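Local coordinates for protein LP04448p (Drosophila melanogaster, PDB 4QMH) that probably binds tubulin through its TOG domains, the fourth of which is this fragment, as a member of the XMAP215 family that drives microtubule polymerization, at residues M26-L38 and L62-T76. Residues are numbered along the deposited sequence; the frame is centred on the assembly and turned at random.
Sequences MSDKDWKTRNEGL and LAHRLVDSNAKIAQT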
# COMPACT_ATOMS: atom_id res chain seq x y z
N MET A 26 16.47 13.46 11.56
CA MET A 26 15.91 12.30 10.88
C MET A 26 16.53 12.03 9.51
O MET A 26 16.53 10.89 9.04
CB MET A 26 14.38 12.45 10.73
CG MET A 26 13.61 12.27 12.03
SD MET A 26 11.86 12.63 11.84
CE MET A 26 11.41 11.45 10.57
N SER A 27 17.05 13.07 8.86
CA SER A 27 17.61 12.92 7.52
C SER A 27 19.14 13.05 7.47
O SER A 27 19.72 13.24 6.40
CB SER A 27 16.94 13.88 6.53
OG SER A 27 17.12 15.23 6.92
N ASP A 28 19.79 12.95 8.63
CA ASP A 28 21.25 13.02 8.71
C ASP A 28 21.91 11.95 7.83
O ASP A 28 21.31 10.91 7.56
CB ASP A 28 21.68 12.84 10.16
CG ASP A 28 23.14 13.21 10.39
OD1 ASP A 28 23.40 14.40 10.64
OD2 ASP A 28 24.00 12.32 10.33
N LYS A 29 23.14 12.19 7.38
CA LYS A 29 23.87 11.21 6.58
C LYS A 29 24.22 9.94 7.37
O LYS A 29 24.43 8.87 6.77
CB LYS A 29 25.13 11.84 5.99
CG LYS A 29 25.99 12.54 7.02
CD LYS A 29 27.13 13.31 6.37
CE LYS A 29 27.82 14.22 7.37
NZ LYS A 29 28.77 15.15 6.70
N ASP A 30 24.28 10.04 8.70
CA ASP A 30 24.65 8.91 9.55
C ASP A 30 23.41 8.17 10.04
O ASP A 30 22.56 8.77 10.69
CB ASP A 30 25.45 9.40 10.76
CG ASP A 30 25.72 8.30 11.78
OD1 ASP A 30 25.79 7.10 11.42
OD2 ASP A 30 25.88 8.64 12.97
N TRP A 31 23.30 6.88 9.73
CA TRP A 31 22.09 6.15 10.09
C TRP A 31 21.82 6.16 11.60
O TRP A 31 20.66 6.21 12.02
CB TRP A 31 22.12 4.71 9.55
CG TRP A 31 22.95 3.77 10.34
CD1 TRP A 31 24.27 3.46 10.12
CD2 TRP A 31 22.54 2.99 11.46
NE1 TRP A 31 24.69 2.54 11.05
CE2 TRP A 31 23.65 2.24 11.88
CE3 TRP A 31 21.33 2.86 12.15
CZ2 TRP A 31 23.59 1.37 12.97
CZ3 TRP A 31 21.27 1.99 13.23
CH2 TRP A 31 22.40 1.26 13.63
N LYS A 32 22.87 6.15 12.42
CA LYS A 32 22.66 6.18 13.87
C LYS A 32 21.99 7.48 14.29
O LYS A 32 21.18 7.50 15.21
CB LYS A 32 23.97 5.97 14.62
CG LYS A 32 24.52 4.57 14.44
CD LYS A 32 25.78 4.34 15.25
CE LYS A 32 26.26 2.91 15.10
NZ LYS A 32 27.58 2.69 15.74
N THR A 33 22.31 8.57 13.59
CA THR A 33 21.69 9.86 13.89
C THR A 33 20.24 9.90 13.41
O THR A 33 19.37 10.41 14.12
CB THR A 33 22.49 11.01 13.28
OG1 THR A 33 23.82 10.98 13.82
CG2 THR A 33 21.84 12.35 13.62
N ARG A 34 19.97 9.38 12.22
CA ARG A 34 18.58 9.23 11.77
C ARG A 34 17.77 8.43 12.80
O ARG A 34 16.61 8.74 13.08
CB ARG A 34 18.50 8.54 10.40
CG ARG A 34 19.38 9.19 9.34
CD ARG A 34 18.86 8.95 7.94
NE ARG A 34 19.19 7.63 7.40
CZ ARG A 34 20.42 7.27 7.02
NH1 ARG A 34 21.45 8.10 7.17
NH2 ARG A 34 20.63 6.06 6.52
N ASN A 35 18.39 7.40 13.36
CA ASN A 35 17.69 6.57 14.33
C ASN A 35 17.34 7.35 15.59
O ASN A 35 16.27 7.17 16.17
CB ASN A 35 18.52 5.34 14.68
CG ASN A 35 17.79 4.40 15.62
OD1 ASN A 35 16.74 3.88 15.27
ND2 ASN A 35 18.35 4.18 16.81
N GLU A 36 18.27 8.20 16.01
CA GLU A 36 18.02 9.07 17.15
C GLU A 36 16.81 9.97 16.91
O GLU A 36 16.03 10.23 17.82
CB GLU A 36 19.25 9.90 17.49
CG GLU A 36 20.44 9.08 17.98
CD GLU A 36 20.15 8.35 19.28
OE1 GLU A 36 19.30 8.83 20.06
OE2 GLU A 36 20.79 7.30 19.53
N GLY A 37 16.68 10.45 15.68
CA GLY A 37 15.53 11.25 15.30
C GLY A 37 14.25 10.46 15.43
O GLY A 37 13.25 10.93 15.98
N LEU A 38 14.26 9.24 14.90
CA LEU A 38 13.08 8.39 15.01
C LEU A 38 12.78 8.06 16.47
O LEU A 38 11.62 7.95 16.85
CB LEU A 38 13.26 7.10 14.20
CG LEU A 38 13.44 7.32 12.70
CD1 LEU A 38 13.68 5.97 12.01
CD2 LEU A 38 12.23 8.01 12.12
N LEU A 62 8.91 10.91 6.67
CA LEU A 62 8.78 9.48 6.93
C LEU A 62 8.84 8.64 5.66
O LEU A 62 9.36 7.52 5.68
CB LEU A 62 7.49 9.16 7.69
CG LEU A 62 7.45 9.59 9.15
CD1 LEU A 62 6.07 9.32 9.73
CD2 LEU A 62 8.51 8.82 9.93
N ALA A 63 8.31 9.18 4.58
CA ALA A 63 8.32 8.46 3.30
C ALA A 63 9.76 8.13 2.88
O ALA A 63 10.06 6.99 2.47
CB ALA A 63 7.60 9.27 2.24
N HIS A 64 10.65 9.10 3.01
CA HIS A 64 12.06 8.86 2.72
C HIS A 64 12.65 7.77 3.62
O HIS A 64 13.46 6.95 3.18
CB HIS A 64 12.87 10.14 2.86
CG HIS A 64 12.73 11.09 1.71
ND1 HIS A 64 11.94 12.21 1.76
CD2 HIS A 64 13.31 11.09 0.48
CE1 HIS A 64 12.02 12.86 0.61
NE2 HIS A 64 12.85 12.20 -0.19
N ARG A 65 12.25 7.76 4.89
CA ARG A 65 12.80 6.76 5.81
C ARG A 65 12.26 5.35 5.54
O ARG A 65 12.93 4.35 5.82
CB ARG A 65 12.59 7.19 7.27
CG ARG A 65 13.15 8.59 7.57
CD ARG A 65 14.68 8.64 7.78
NE ARG A 65 15.47 8.31 6.60
CZ ARG A 65 15.78 9.17 5.62
NH1 ARG A 65 15.37 10.43 5.67
NH2 ARG A 65 16.53 8.76 4.60
N LEU A 66 11.05 5.25 5.00
CA LEU A 66 10.48 3.96 4.64
C LEU A 66 11.34 3.27 3.57
O LEU A 66 11.36 2.04 3.50
CB LEU A 66 9.05 4.13 4.12
CG LEU A 66 7.96 4.38 5.17
CD1 LEU A 66 6.63 4.73 4.52
CD2 LEU A 66 7.81 3.15 6.04
N VAL A 67 11.99 4.09 2.75
CA VAL A 67 12.89 3.59 1.70
C VAL A 67 14.35 3.94 2.00
O VAL A 67 15.16 4.20 1.09
CB VAL A 67 12.50 4.13 0.30
CG1 VAL A 67 11.08 3.70 -0.04
CG2 VAL A 67 12.64 5.65 0.22
N ASP A 68 14.69 3.95 3.28
CA ASP A 68 16.05 4.24 3.71
C ASP A 68 17.01 3.18 3.18
O ASP A 68 16.63 2.02 3.02
CB ASP A 68 16.11 4.26 5.24
CG ASP A 68 17.30 5.04 5.77
OD1 ASP A 68 18.39 4.46 5.89
OD2 ASP A 68 17.13 6.23 6.10
N SER A 69 18.25 3.57 2.94
CA SER A 69 19.26 2.62 2.48
C SER A 69 19.74 1.71 3.62
O SER A 69 20.33 0.66 3.39
CB SER A 69 20.43 3.35 1.83
OG SER A 69 20.99 4.29 2.73
N ASN A 70 19.46 2.12 4.86
CA ASN A 70 19.75 1.28 6.01
C ASN A 70 18.51 0.50 6.43
O ASN A 70 17.45 1.08 6.69
CB ASN A 70 20.26 2.15 7.16
CG ASN A 70 20.62 1.33 8.39
OD1 ASN A 70 19.74 0.90 9.13
ND2 ASN A 70 21.93 1.14 8.61
N ALA A 71 18.62 -0.82 6.47
CA ALA A 71 17.47 -1.69 6.74
C ALA A 71 16.85 -1.46 8.12
O ALA A 71 15.63 -1.50 8.27
CB ALA A 71 17.87 -3.16 6.58
N LYS A 72 17.70 -1.23 9.12
CA LYS A 72 17.21 -0.97 10.47
C LYS A 72 16.30 0.26 10.51
O LYS A 72 15.24 0.25 11.14
CB LYS A 72 18.38 -0.80 11.45
CG LYS A 72 19.27 -2.04 11.54
CD LYS A 72 20.52 -1.76 12.37
CE LYS A 72 21.44 -2.97 12.43
NZ LYS A 72 22.74 -2.61 13.06
N ILE A 73 16.73 1.33 9.84
CA ILE A 73 15.93 2.55 9.79
C ILE A 73 14.60 2.30 9.07
O ILE A 73 13.54 2.73 9.54
CB ILE A 73 16.67 3.69 9.06
CG1 ILE A 73 17.93 4.10 9.82
CG2 ILE A 73 15.76 4.89 8.86
CD1 ILE A 73 17.65 4.69 11.21
N ALA A 74 14.65 1.60 7.94
CA ALA A 74 13.44 1.30 7.19
C ALA A 74 12.44 0.49 8.01
O ALA A 74 11.23 0.74 7.96
CB ALA A 74 13.79 0.57 5.89
N GLN A 75 12.95 -0.48 8.77
CA GLN A 75 12.10 -1.30 9.62
C GLN A 75 11.52 -0.50 10.78
O GLN A 75 10.33 -0.61 11.09
CB GLN A 75 12.88 -2.51 10.11
CG GLN A 75 13.25 -3.44 8.97
CD GLN A 75 14.42 -4.34 9.31
OE1 GLN A 75 14.81 -4.46 10.47
NE2 GLN A 75 14.99 -4.97 8.28
N THR A 76 12.36 0.31 11.41
CA THR A 76 11.91 1.15 12.51
C THR A 76 10.81 2.09 12.04
O THR A 76 9.82 2.33 12.75
CB THR A 76 13.08 1.95 13.12
OG1 THR A 76 14.03 1.04 13.68
CG2 THR A 76 12.58 2.90 14.22
O HOH W 1 16.67 1.73 13.63
O HOH W 2 15.84 1.22 15.61
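The indole of Trp31 is sandwiched: the amide of Asn70 lies over one face, its plane only 15° from the ring's and Asn70 ND2 3.3 Å from Trp31 CG, while Lys32 CG rests on the opposite face and Ile73 CD1 reaches the edge. The guanidinium of Arg34 has Trp31 CA over one face and Asp68 at its edge, where Arg34 NE and NH2 each donate over 2.8 Å, NE to Asp68 OD2 and NH2 to OD1, both on syn lone pairs. Arg65 grips the same OD2 side-on, its NE bonding on the anti lone pair at 2.7 Å, and Arg34 CD packs over one face of the Arg65 guanidinium. Asp68 OD1 also accepts from Asn70 N, an Asx turn. Were Asp68 an alanine, the two arginines would probably lose the carboxylate that holds their like charges together. Ile73, a knob among Trp31, Arg34, Asn35 and Leu38, has CG1 anti to its carbonyl carbon (chi1 -64°), which carries CD1 to 3.5 Å from Trp31 O. Two waters bridge Asn35 OD1 to Thr76 OG1. The axes of segments 31-38 and 71-76, parts of helices 31-48 and 71-88, come within 9.9 Å and run 14° from parallel, side by side in the all-helical HEAT-repeat array of a TOG domain.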